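Local coordinates for protein exotoxin 6 (Staphylococcus aureus subsp. aureus Mu50, PDB 4ZYS) that is a staphylococcal superantigen-like exotoxin, probably secreted to interfere with host immune defences, built from an OB-fold domain and a beta-grasp domain, at residues P105-K110 with R138-K143; K131-R136 with I157-K162. One frame throughout, in Å; residues are numbered along the deposited sequence.

Interaction 1 of 2, residues P105-K110 with R138-K143; sequences PILEIK and RERAIK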
loop_
_atom_site.group_PDB
_atom_site.type_symbol
_atom_site.label_atom_id
_atom_site.label_comp_id
_atom_site.label_asym_id
_atom_site.label_seq_id
_atom_site.Cartn_x
_atom_site.Cartn_y
_atom_site.Cartn_z
ATOM N N PRO A 105 5.334 0.533 -15.436
ATOM C CA PRO A 105 6.685 0.997 -15.094
ATOM C C PRO A 105 7.672 -0.175 -15.146
ATOM O O PRO A 105 7.249 -1.332 -15.206
ATOM C CB PRO A 105 6.511 1.529 -13.666
ATOM C CG PRO A 105 5.397 0.709 -13.092
ATOM C CD PRO A 105 4.464 0.449 -14.238
ATOM N N ILE A 106 8.973 0.110 -15.144
ATOM C CA ILE A 106 9.952 -0.963 -15.128
ATOM C C ILE A 106 9.900 -1.567 -13.756
ATOM O O ILE A 106 9.841 -0.820 -12.782
ATOM C CB ILE A 106 11.387 -0.452 -15.493
ATOM C CG1 ILE A 106 11.515 -0.086 -16.975
ATOM C CG2 ILE A 106 12.497 -1.440 -15.076
ATOM C CD1 ILE A 106 10.923 -1.081 -17.965
ATOM N N LEU A 107 9.827 -2.895 -13.664
ATOM C CA LEU A 107 9.880 -3.553 -12.363
ATOM C C LEU A 107 11.003 -4.547 -12.404
ATOM O O LEU A 107 11.003 -5.441 -13.243
ATOM C CB LEU A 107 8.552 -4.217 -11.896
ATOM C CG LEU A 107 8.704 -5.147 -10.671
ATOM C CD1 LEU A 107 9.055 -4.352 -9.372
ATOM C CD2 LEU A 107 7.512 -6.060 -10.502
ATOM N N GLU A 108 11.970 -4.383 -11.517
ATOM C CA GLU A 108 13.089 -5.315 -11.403
ATOM C C GLU A 108 13.184 -5.802 -9.983
ATOM O O GLU A 108 12.985 -5.017 -9.061
ATOM C CB GLU A 108 14.412 -4.677 -11.837
ATOM C CG GLU A 108 14.539 -4.432 -13.325
ATOM C CD GLU A 108 15.864 -3.787 -13.674
ATOM O OE1 GLU A 108 16.126 -2.669 -13.181
ATOM O OE2 GLU A 108 16.664 -4.422 -14.398
ATOM N N ILE A 109 13.467 -7.097 -9.807
ATOM C CA ILE A 109 13.637 -7.715 -8.490
ATOM C C ILE A 109 15.041 -8.311 -8.443
ATOM O O ILE A 109 15.406 -9.127 -9.293
ATOM C CB ILE A 109 12.515 -8.741 -8.135
ATOM C CG1 ILE A 109 11.106 -8.073 -8.234
ATOM C CG2 ILE A 109 12.762 -9.350 -6.723
ATOM C CD1 ILE A 109 9.941 -8.865 -7.731
ATOM N N LYS A 110 15.841 -7.845 -7.483
ATOM C CA LYS A 110 17.224 -8.275 -7.290
ATOM C C LYS A 110 17.328 -9.047 -5.995
ATOM O O LYS A 110 17.044 -8.484 -4.944
ATOM C CB LYS A 110 18.181 -7.053 -7.310
ATOM C CG LYS A 110 19.613 -7.348 -6.858
ATOM C CD LYS A 110 20.595 -6.298 -7.336
ATOM C CE LYS A 110 21.917 -6.342 -6.596
ATOM N NZ LYS A 110 22.729 -7.528 -6.954
ATOM N N ARG A 138 5.754 -6.416 -2.060
ATOM C CA ARG A 138 6.196 -7.387 -1.063
ATOM C C ARG A 138 5.546 -8.749 -1.351
ATOM O O ARG A 138 6.232 -9.742 -1.221
ATOM C CB ARG A 138 5.896 -6.887 0.373
ATOM C CG ARG A 138 6.766 -5.673 0.779
ATOM C CD ARG A 138 6.880 -5.547 2.274
ATOM N NE ARG A 138 7.111 -4.159 2.689
ATOM C CZ ARG A 138 7.719 -3.793 3.816
ATOM N NH1 ARG A 138 8.209 -4.708 4.640
ATOM N NH2 ARG A 138 7.839 -2.511 4.126
ATOM N N GLU A 139 4.286 -8.784 -1.827
ATOM C CA GLU A 139 3.542 -10.002 -2.215
ATOM C C GLU A 139 4.263 -10.771 -3.332
ATOM O O GLU A 139 4.406 -11.987 -3.238
ATOM C CB GLU A 139 2.121 -9.625 -2.676
ATOM C CG GLU A 139 1.238 -10.800 -3.074
ATOM C CD GLU A 139 -0.172 -10.396 -3.448
ATOM O OE1 GLU A 139 -0.330 -9.374 -4.157
ATOM O OE2 GLU A 139 -1.118 -11.104 -3.034
ATOM N N ARG A 140 4.718 -10.053 -4.364
ATOM C CA ARG A 140 5.467 -10.567 -5.514
ATOM C C ARG A 140 6.831 -11.127 -5.032
ATOM O O ARG A 140 7.176 -12.249 -5.382
ATOM C CB ARG A 140 5.629 -9.409 -6.522
ATOM C CG ARG A 140 6.352 -9.697 -7.832
ATOM C CD ARG A 140 5.497 -10.292 -8.927
ATOM N NE ARG A 140 4.295 -9.523 -9.286
ATOM C CZ ARG A 140 4.184 -8.744 -10.355
ATOM N NH1 ARG A 140 5.221 -8.557 -11.161
ATOM N NH2 ARG A 140 3.033 -8.152 -10.631
ATOM N N ALA A 141 7.573 -10.369 -4.187
ATOM C CA ALA A 141 8.857 -10.784 -3.610
ATOM C C ALA A 141 8.713 -12.042 -2.719
ATOM O O ALA A 141 9.607 -12.884 -2.715
ATOM C CB ALA A 141 9.447 -9.645 -2.800
ATOM N N ILE A 142 7.585 -12.180 -1.991
ATOM C CA ILE A 142 7.308 -13.323 -1.114
ATOM C C ILE A 142 6.975 -14.559 -1.945
ATOM O O ILE A 142 7.571 -15.617 -1.741
ATOM C CB ILE A 142 6.178 -13.003 -0.092
ATOM C CG1 ILE A 142 6.636 -11.942 0.944
ATOM C CG2 ILE A 142 5.643 -14.265 0.596
ATOM C CD1 ILE A 142 5.485 -11.214 1.620
ATOM N N LYS A 143 6.003 -14.418 -2.863
ATOM C CA LYS A 143 5.500 -15.513 -3.689
ATOM C C LYS A 143 6.542 -16.022 -4.656
ATOM O O LYS A 143 6.739 -17.227 -4.729
ATOM C CB LYS A 143 4.215 -15.101 -4.439
ATOM C CG LYS A 143 2.975 -15.069 -3.543
ATOM C CD LYS A 143 1.658 -14.926 -4.339
ATOM C CE LYS A 143 0.456 -14.916 -3.406
ATOM N NZ LYS A 143 -0.841 -15.075 -4.123
#
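Arg140 reaches from the helix onto two strand side chains, using a different part of its length for each. Its aliphatic base lies over Ile109: CD1 of Ile109 meets CG of Arg140 at 3.7 Å, the two side chains crossing at about a right angle. Farther out, CD2 of Leu107 comes within 3.5 Å of Arg140 NH1, reaching the guanidinium obliquely. Arg140 leaves the helix with CG anti to its backbone N (chi1 -179°), then bends at chi2 (84°) and chi3 (55°); the bends carry the guanidinium along the strand, from beside Ile109 to beside Leu107. No hydrogen bond links the two segments. NH1 instead hydrogen-bonds to the main-chain O of Leu120 and weakly to Ser119 OG, and these bonds restrain the end that Leu107 packs beside. The backbones come nearest at Ile109 and Ala141, where Ile109 CA and Ala141 CA are 7.5 Å apart. The pairing belongs to the helix-on-sheet layer of the beta-grasp domain: strand 106-111, between strands 117-119 and 189-196, packs against helix 130-145, with Leu107 also touching Leu137 and Ile192, and Ile109 touching His145.

Interaction 2 of 2, residues K131-R136 with I157-K162; sequences KELDYR and ITITMK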
loop_
_atom_site.group_PDB
_atom_site.type_symbol
_atom_site.label_atom_id
_atom_site.label_comp_id
_atom_site.label_asym_id
_atom_site.label_seq_id
_atom_site.Cartn_x
_atom_site.Cartn_y
_atom_site.Cartn_z
ATOM N N LYS A 131 0.645 2.361 0.568
ATOM C CA LYS A 131 0.111 1.132 1.201
ATOM C C LYS A 131 -0.078 0.034 0.144
ATOM O O LYS A 131 0.321 -1.109 0.398
ATOM C CB LYS A 131 -1.232 1.404 1.917
ATOM C CG LYS A 131 -1.875 0.141 2.515
ATOM C CD LYS A 131 -3.322 0.357 2.972
ATOM C CE LYS A 131 -3.809 -0.709 3.927
ATOM N NZ LYS A 131 -3.079 -0.671 5.217
ATOM N N GLU A 132 -0.713 0.368 -1.014
ATOM C CA GLU A 132 -0.988 -0.607 -2.089
ATOM C C GLU A 132 0.308 -1.065 -2.774
ATOM O O GLU A 132 0.503 -2.267 -2.968
ATOM C CB GLU A 132 -1.947 -0.018 -3.130
ATOM C CG GLU A 132 -2.194 -0.949 -4.308
ATOM C CD GLU A 132 -3.198 -0.462 -5.331
ATOM O OE1 GLU A 132 -4.059 0.370 -4.965
ATOM O OE2 GLU A 132 -3.129 -0.912 -6.498
ATOM N N LEU A 133 1.194 -0.105 -3.135
ATOM C CA LEU A 133 2.453 -0.441 -3.793
ATOM C C LEU A 133 3.309 -1.284 -2.865
ATOM O O LEU A 133 3.904 -2.250 -3.311
ATOM C CB LEU A 133 3.212 0.827 -4.231
ATOM C CG LEU A 133 2.613 1.562 -5.416
ATOM C CD1 LEU A 133 2.973 3.018 -5.388
ATOM C CD2 LEU A 133 3.007 0.907 -6.729
ATOM N N ASP A 134 3.343 -0.938 -1.578
ATOM C CA ASP A 134 4.126 -1.654 -0.564
ATOM C C ASP A 134 3.655 -3.107 -0.452
ATOM O O ASP A 134 4.468 -4.011 -0.621
ATOM C CB ASP A 134 4.037 -0.937 0.793
ATOM C CG ASP A 134 4.669 -1.671 1.952
ATOM O OD1 ASP A 134 5.912 -1.824 1.952
ATOM O OD2 ASP A 134 3.939 -2.017 2.893
ATOM N N TYR A 135 2.345 -3.320 -0.286
ATOM C CA TYR A 135 1.791 -4.651 -0.160
ATOM C C TYR A 135 2.022 -5.495 -1.408
ATOM O O TYR A 135 2.458 -6.640 -1.285
ATOM C CB TYR A 135 0.286 -4.598 0.160
ATOM C CG TYR A 135 -0.305 -5.976 0.376
ATOM C CD1 TYR A 135 -0.760 -6.734 -0.693
ATOM C CD2 TYR A 135 -0.434 -6.506 1.652
ATOM C CE1 TYR A 135 -1.291 -8.008 -0.504
ATOM C CE2 TYR A 135 -0.958 -7.783 1.856
ATOM C CZ TYR A 135 -1.393 -8.527 0.772
ATOM O OH TYR A 135 -1.918 -9.782 0.933
ATOM N N ARG A 136 1.649 -4.968 -2.586
ATOM C CA ARG A 136 1.719 -5.711 -3.849
ATOM C C ARG A 136 3.167 -6.034 -4.253
ATOM O O ARG A 136 3.415 -7.102 -4.822
ATOM C CB ARG A 136 0.999 -4.958 -4.978
ATOM C CG ARG A 136 -0.515 -4.815 -4.771
ATOM C CD ARG A 136 -1.221 -6.176 -4.835
ATOM N NE ARG A 136 -2.674 -6.039 -4.818
ATOM C CZ ARG A 136 -3.509 -7.010 -4.476
ATOM N NH1 ARG A 136 -3.043 -8.184 -4.066
ATOM N NH2 ARG A 136 -4.809 -6.809 -4.513
ATOM N N ILE A 157 12.749 -1.266 -1.236
ATOM C CA ILE A 157 11.929 -0.977 -2.404
ATOM C C ILE A 157 12.279 0.461 -2.820
ATOM O O ILE A 157 12.254 1.333 -1.963
ATOM C CB ILE A 157 10.402 -1.164 -2.192
ATOM C CG1 ILE A 157 10.038 -2.623 -1.957
ATOM C CG2 ILE A 157 9.607 -0.586 -3.384
ATOM C CD1 ILE A 157 8.703 -2.793 -1.199
ATOM N N THR A 158 12.585 0.714 -4.111
ATOM C CA THR A 158 12.871 2.064 -4.598
ATOM C C THR A 158 11.889 2.358 -5.744
ATOM O O THR A 158 11.882 1.652 -6.745
ATOM C CB THR A 158 14.353 2.241 -4.955
ATOM O OG1 THR A 158 15.142 1.763 -3.869
ATOM C CG2 THR A 158 14.727 3.686 -5.231
ATOM N N ILE A 159 11.001 3.349 -5.539
ATOM C CA ILE A 159 10.024 3.781 -6.530
ATOM C C ILE A 159 10.542 5.106 -7.104
ATOM O O ILE A 159 10.658 6.093 -6.378
ATOM C CB ILE A 159 8.571 3.841 -5.958
ATOM C CG1 ILE A 159 8.161 2.437 -5.407
ATOM C CG2 ILE A 159 7.572 4.320 -7.032
ATOM C CD1 ILE A 159 6.982 2.398 -4.434
ATOM N N THR A 160 10.922 5.104 -8.392
ATOM C CA THR A 160 11.453 6.299 -9.037
ATOM C C THR A 160 10.376 6.916 -9.945
ATOM O O THR A 160 9.766 6.217 -10.759
ATOM C CB THR A 160 12.751 5.968 -9.787
ATOM O OG1 THR A 160 13.652 5.336 -8.874
ATOM C CG2 THR A 160 13.413 7.210 -10.387
HETATM N N MSE A 161 10.168 8.238 -9.805
HETATM C CA MSE A 161 9.194 9.006 -10.583
HETATM C C MSE A 161 9.841 9.561 -11.844
HETATM O O MSE A 161 11.067 9.532 -11.939
HETATM C CB MSE A 161 8.640 10.148 -9.727
HETATM C CG MSE A 161 8.188 9.687 -8.322
HETATM SE SE MSE A 161 6.960 8.214 -8.374
HETATM C CE MSE A 161 5.459 9.211 -8.936
ATOM N N LYS A 162 9.023 10.073 -12.809
ATOM C CA LYS A 162 9.524 10.669 -14.064
ATOM C C LYS A 162 10.397 11.865 -13.786
ATOM O O LYS A 162 11.363 12.075 -14.508
ATOM C CB LYS A 162 8.387 11.083 -15.032
ATOM C CG LYS A 162 7.361 9.983 -15.279
ATOM C CD LYS A 162 6.888 9.875 -16.732
ATOM C CE LYS A 162 5.927 8.712 -16.932
ATOM N NZ LYS A 162 6.479 7.395 -16.491
#
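Leu133 and Ile159 form the apolar heart of this contact, crossing obliquely between helix and strand. The delta methyl of Ile159 does the touching: CD1 lies 4.1 Å from CB of Leu133 and 4.2 Å from Leu133 CD1, and so rests against the root of the leucine as well as one of its branches. Ile159 carries CG1 anti to its carbonyl carbon (chi1 -58°), and the extended chi2 (161°) brings CD1 up against Leu133. Both residues are buried, and both also touch Ile189, which adds a third apolar side chain to the cluster.

One helical residue later the fit is looser and more polar. Asp134 meets Ile157 through a carboxylate oxygen and a methyl, OD1 to CD1 at 4.3 Å, although the two CA atoms, 8.0 Å apart, are nearer than the 9.1 Å between those of Leu133 and Ile159. This carboxylate is buried but well supplied with partners: OD1 forms a salt bridge with Arg138 NE, one turn on, while OD2 is hydrogen-bonded to Tyr17 OH. These bonds probably favour the ionised form of the acid beside the isoleucine. On the outer face of the strand, Thr158 and Thr160 are partly exposed and point away from the helix.

In the beta-grasp domain the contact seats the first half of helix 130-145 on strand 155-161, which runs between strands 189-196 and 166-170. Ile157 continues the apolar layer onto Val194 and Ile169. The other side of the helix faces the OB-fold domain, where Lys131, Glu132 and Arg136 touch Phe72, and Tyr135 touches Leu74, all on strand 69-74.

Interactions 1 and 2 lie with their centres about 10 Å apart on one helix, 130-145, and one five-stranded sheet of the beta-grasp domain. Interaction 2 takes the earlier part of the helix to strand 155-161; interaction 1 takes the later part to strand 106-111, with strand 189-196 between the two. Along the chain the order is 105-110, 131-136, 138-143, 157-162, so the segments of interactions 1 and 2 alternate. The two contacts meet where Arg138 CG packs on Ile157 CD1 at 4.0 Å. The helix lies diagonally across the sheet and packs on strands distant in sequence, the helix-on-sheet build of the beta-grasp fold.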